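Local atomic coordinates of cellulosomal scaffoldin anchoring protein C (Acetivibrio cellulolyticus, PDB entry 4UYP), a protein that anchors cellulosomes to the bacterial cell surface, the chain here being its third cohesin domain, which binds the dockerin of the adaptor scaffoldin ScaB. Residues A59-T64 against M75-P80. Numbering follows the deposited sequence.
Sequences ASDFTT and MTFEAP. With SO4 (sulfate ion), chain R.
In the antiparallel hairpin at the edge of the cohesin beta-sandwich, strand 62-67 pairs with strand 72-78. Thr63 and Thr76 form the hydrogen-bonded pair, Thr63 N to Thr76 O at 3.0 Å and Thr76 N to Thr63 O at 2.8 Å. Beyond the non-hydrogen-bonded pair Phe62-Phe77, Asp61 O accepts Glu78 N at 2.9 Å, nearly straight (162°). The two threonine side chains lie alongside each other. Both hydroxyls hydrogen-bond one water, which also hydrogen-bonds Asp61 O and Glu78 OE1; that face turns to the dockerin, where Arg22 of the ScaB chain forms a salt bridge with Glu78 OE1. Phe62, Thr64, Met75 and Phe77 share the other face, where Met75 and Phe77 are buried against Phe93 of strand 91-100. Phe62, its CG anti to the backbone N (chi1 -179°), brings CZ to 4.1 Å from Met75 CG and meets Phe93 edge-to-face. Asp61 sets CB 3.6 Å from Phe77 CE1, its carboxylate almost perpendicular to that ring, and OD1 forms a salt bridge with Arg85. Thr64 N donates to O3 of a sulfate, probably from the crystallisation liquor, at 2.9 Å. Phe62 N hydrogen-bonds back to Ala59 O. A second water bridges Asp61 OD1 and, at 2.8 Å, Glu78 O.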
ATOM      1  N   ALA C  59      -6.247 -19.810  17.051  1.00 10.28           N
ATOM      2  CA  ALA C  59      -6.804 -18.538  16.589  1.00 10.30           C
ATOM      3  C   ALA C  59      -6.491 -17.342  17.433  1.00 10.79           C
ATOM      4  O   ALA C  59      -6.573 -16.213  16.940  1.00 11.55           O
ATOM      5  CB  ALA C  59      -8.362 -18.698  16.418  1.00 11.80           C
ATOM      6  N   SER C  60      -6.217 -17.518  18.736  1.00 11.36           N
ATOM      7  CA  SER C  60      -5.889 -16.409  19.586  0.50 11.25           C
ATOM      8  C   SER C  60      -4.718 -15.628  19.061  1.00 10.38           C
ATOM      9  O   SER C  60      -4.598 -14.406  19.329  1.00 11.80           O
ATOM     10  CB  SER C  60      -5.557 -16.843  21.001  0.50 11.61           C
ATOM     11  OG  SER C  60      -6.723 -17.325  21.664  0.50 11.66           O
ATOM     12  N   ASP C  61      -3.878 -16.291  18.278  1.00  9.08           N
ATOM     13  CA  ASP C  61      -2.616 -15.651  17.863  1.00  9.72           C
ATOM     14  C   ASP C  61      -2.771 -14.857  16.567  1.00  9.53           C
ATOM     15  O   ASP C  61      -1.832 -14.135  16.134  1.00  9.44           O
ATOM     16  CB  ASP C  61      -1.531 -16.723  17.647  1.00 10.00           C
ATOM     17  CG  ASP C  61      -1.351 -17.638  18.871  1.00 10.72           C
ATOM     18  OD1 ASP C  61      -1.637 -17.181  19.972  1.00 12.16           O
ATOM     19  OD2 ASP C  61      -0.871 -18.739  18.627  1.00 11.72           O
ATOM     20  N   PHE C  62      -3.891 -14.968  15.880  1.00  8.33           N
ATOM     21  CA  PHE C  62      -4.072 -14.467  14.497  1.00  8.71           C
ATOM     22  C   PHE C  62      -5.257 -13.528  14.405  1.00  8.95           C
ATOM     23  O   PHE C  62      -6.301 -13.766  14.930  1.00 10.40           O
ATOM     24  CB  PHE C  62      -4.376 -15.708  13.620  1.00  8.89           C
ATOM     25  CG  PHE C  62      -4.565 -15.412  12.142  1.00  8.62           C
ATOM     26  CD1 PHE C  62      -3.455 -15.143  11.317  1.00 10.05           C
ATOM     27  CD2 PHE C  62      -5.838 -15.526  11.590  1.00 10.62           C
ATOM     28  CE1 PHE C  62      -3.631 -14.950   9.982  1.00 10.66           C
ATOM     29  CE2 PHE C  62      -6.007 -15.341  10.245  1.00 11.50           C
ATOM     30  CZ  PHE C  62      -4.928 -15.055   9.419  1.00 11.33           C
ATOM     31  N   THR C  63      -4.994 -12.354  13.832  1.00  8.69           N
ATOM     32  CA  THR C  63      -5.993 -11.297  13.729  1.00  9.46           C
ATOM     33  C   THR C  63      -6.035 -10.801  12.307  1.00  8.83           C
ATOM     34  O   THR C  63      -4.970 -10.661  11.647  1.00  9.49           O
ATOM     35  CB  THR C  63      -5.666 -10.074  14.613  1.00  9.29           C
ATOM     36  OG1 THR C  63      -5.376 -10.608  15.933  1.00 10.85           O
ATOM     37  CG2 THR C  63      -6.882  -9.185  14.726  1.00 11.71           C
ATOM     38  N   THR C  64      -7.229 -10.494  11.771  1.00 10.63           N
ATOM     39  CA  THR C  64      -7.323  -9.983  10.389  1.00 10.60           C
ATOM     40  C   THR C  64      -8.288  -8.789  10.359  1.00 11.76           C
ATOM     41  O   THR C  64      -9.124  -8.612  11.218  1.00 12.86           O
ATOM     42  CB  THR C  64      -7.776 -11.060   9.420  1.00 11.66           C
ATOM     43  OG1 THR C  64      -9.216 -11.301   9.607  1.00 16.13           O
ATOM     44  CG2 THR C  64      -7.053 -12.364   9.505  1.00 12.12           C
ATOM     45  N   MET C  75      -3.202  -8.817   8.048  1.00  8.59           N
ATOM     46  CA  MET C  75      -3.150 -10.037   8.898  0.50  7.85           C
ATOM     47  C   MET C  75      -2.035  -9.819   9.933  1.00  8.87           C
ATOM     48  O   MET C  75      -0.949  -9.376   9.533  1.00 10.25           O
ATOM     49  CB  MET C  75      -2.859 -11.280   7.998  0.50  7.53           C
ATOM     50  CG  MET C  75      -4.134 -11.734   7.227  0.50  7.99           C
ATOM     51  SD  MET C  75      -3.752 -11.989   5.459  0.50  7.05           S
ATOM     52  CE  MET C  75      -3.584 -10.303   4.785  0.50  7.16           C
ATOM     53  N   THR C  76      -2.279 -10.216  11.170  1.00  8.71           N
ATOM     54  CA  THR C  76      -1.151 -10.258  12.151  1.00  8.71           C
ATOM     55  C   THR C  76      -1.081 -11.602  12.806  1.00  9.98           C
ATOM     56  O   THR C  76      -2.083 -12.301  13.012  1.00  9.54           O
ATOM     57  CB  THR C  76      -1.233  -9.215  13.284  1.00  9.62           C
ATOM     58  OG1 THR C  76      -2.476  -9.322  14.021  1.00 10.10           O
ATOM     59  CG2 THR C  76      -1.195  -7.803  12.647  1.00 10.49           C
ATOM     60  N   PHE C  77       0.161 -11.972  13.156  1.00  9.29           N
ATOM     61  CA  PHE C  77       0.437 -13.135  14.029  1.00  8.43           C
ATOM     62  C   PHE C  77       1.251 -12.661  15.204  1.00  9.61           C
ATOM     63  O   PHE C  77       2.208 -11.868  15.052  1.00  9.57           O
ATOM     64  CB  PHE C  77       1.256 -14.172  13.272  1.00  9.27           C
ATOM     65  CG  PHE C  77       1.703 -15.337  14.128  1.00  9.51           C
ATOM     66  CD1 PHE C  77       0.795 -16.308  14.566  1.00 10.03           C
ATOM     67  CD2 PHE C  77       3.019 -15.427  14.536  1.00  9.39           C
ATOM     68  CE1 PHE C  77       1.193 -17.383  15.352  1.00 11.36           C
ATOM     69  CE2 PHE C  77       3.436 -16.495  15.341  1.00 10.08           C
ATOM     70  CZ  PHE C  77       2.540 -17.458  15.748  1.00 10.75           C
ATOM     71  N   GLU C  78       0.814 -13.046  16.413  1.00  9.74           N
ATOM     72  CA  GLU C  78       1.568 -12.755  17.653  1.00 10.33           C
ATOM     73  C   GLU C  78       1.671 -14.081  18.392  1.00  9.93           C
ATOM     74  O   GLU C  78       0.610 -14.552  18.910  1.00 10.36           O
ATOM     75  CB  GLU C  78       0.860 -11.722  18.457  1.00 11.67           C
ATOM     76  CG  GLU C  78       0.658 -10.331  17.764  1.00 11.50           C
ATOM     77  CD  GLU C  78      -0.583  -9.570  18.339  1.00 13.62           C
ATOM     78  OE1 GLU C  78      -1.726 -10.120  18.307  1.00 16.24           O
ATOM     79  OE2 GLU C  78      -0.240  -8.433  18.794  1.00 19.23           O
ATOM     80  N   ALA C  79       2.828 -14.706  18.437  1.00  9.92           N
ATOM     81  CA  ALA C  79       2.957 -15.900  19.256  1.00 10.52           C
ATOM     82  C   ALA C  79       2.699 -15.580  20.706  1.00 10.57           C
ATOM     83  O   ALA C  79       2.890 -14.457  21.138  1.00 11.66           O
ATOM     84  CB  ALA C  79       4.349 -16.414  19.116  1.00 11.90           C
ATOM     85  N   PRO C  80       2.206 -16.562  21.432  1.00 10.55           N
ATOM     86  CA  PRO C  80       2.082 -16.316  22.882  1.00 11.21           C
ATOM     87  C   PRO C  80       3.461 -16.105  23.530  1.00 12.45           C
ATOM     88  O   PRO C  80       4.495 -16.498  22.956  1.00 13.83           O
ATOM     89  CB  PRO C  80       1.398 -17.649  23.355  1.00 11.47           C
ATOM     90  CG  PRO C  80       1.919 -18.688  22.374  1.00 11.43           C
ATOM     91  CD  PRO C  80       1.831 -17.922  21.035  1.00 11.19           C
TER
HETATM   92  S   SO4 R1149     -10.529 -12.245  12.712  1.00 37.27           S
HETATM   93  O1  SO4 R1149     -10.631 -13.727  13.242  1.00 33.28           O
HETATM   94  O2  SO4 R1149     -10.131 -12.397  11.247  1.00 42.80           O
HETATM   95  O3  SO4 R1149      -9.465 -11.530  13.374  1.00 16.83           O
HETATM   96  O4  SO4 R1149     -11.769 -11.179  12.756  1.00 36.08           O
HETATM   97  O   HOH W   1      -2.933 -12.097  19.812  1.00 24.27           O
HETATM   98  O   HOH W   2      -2.603 -11.285  16.035  1.00  9.67           O
HETATM   99  O   HOH W   3      -1.047 -14.742  21.114  1.00 14.30           O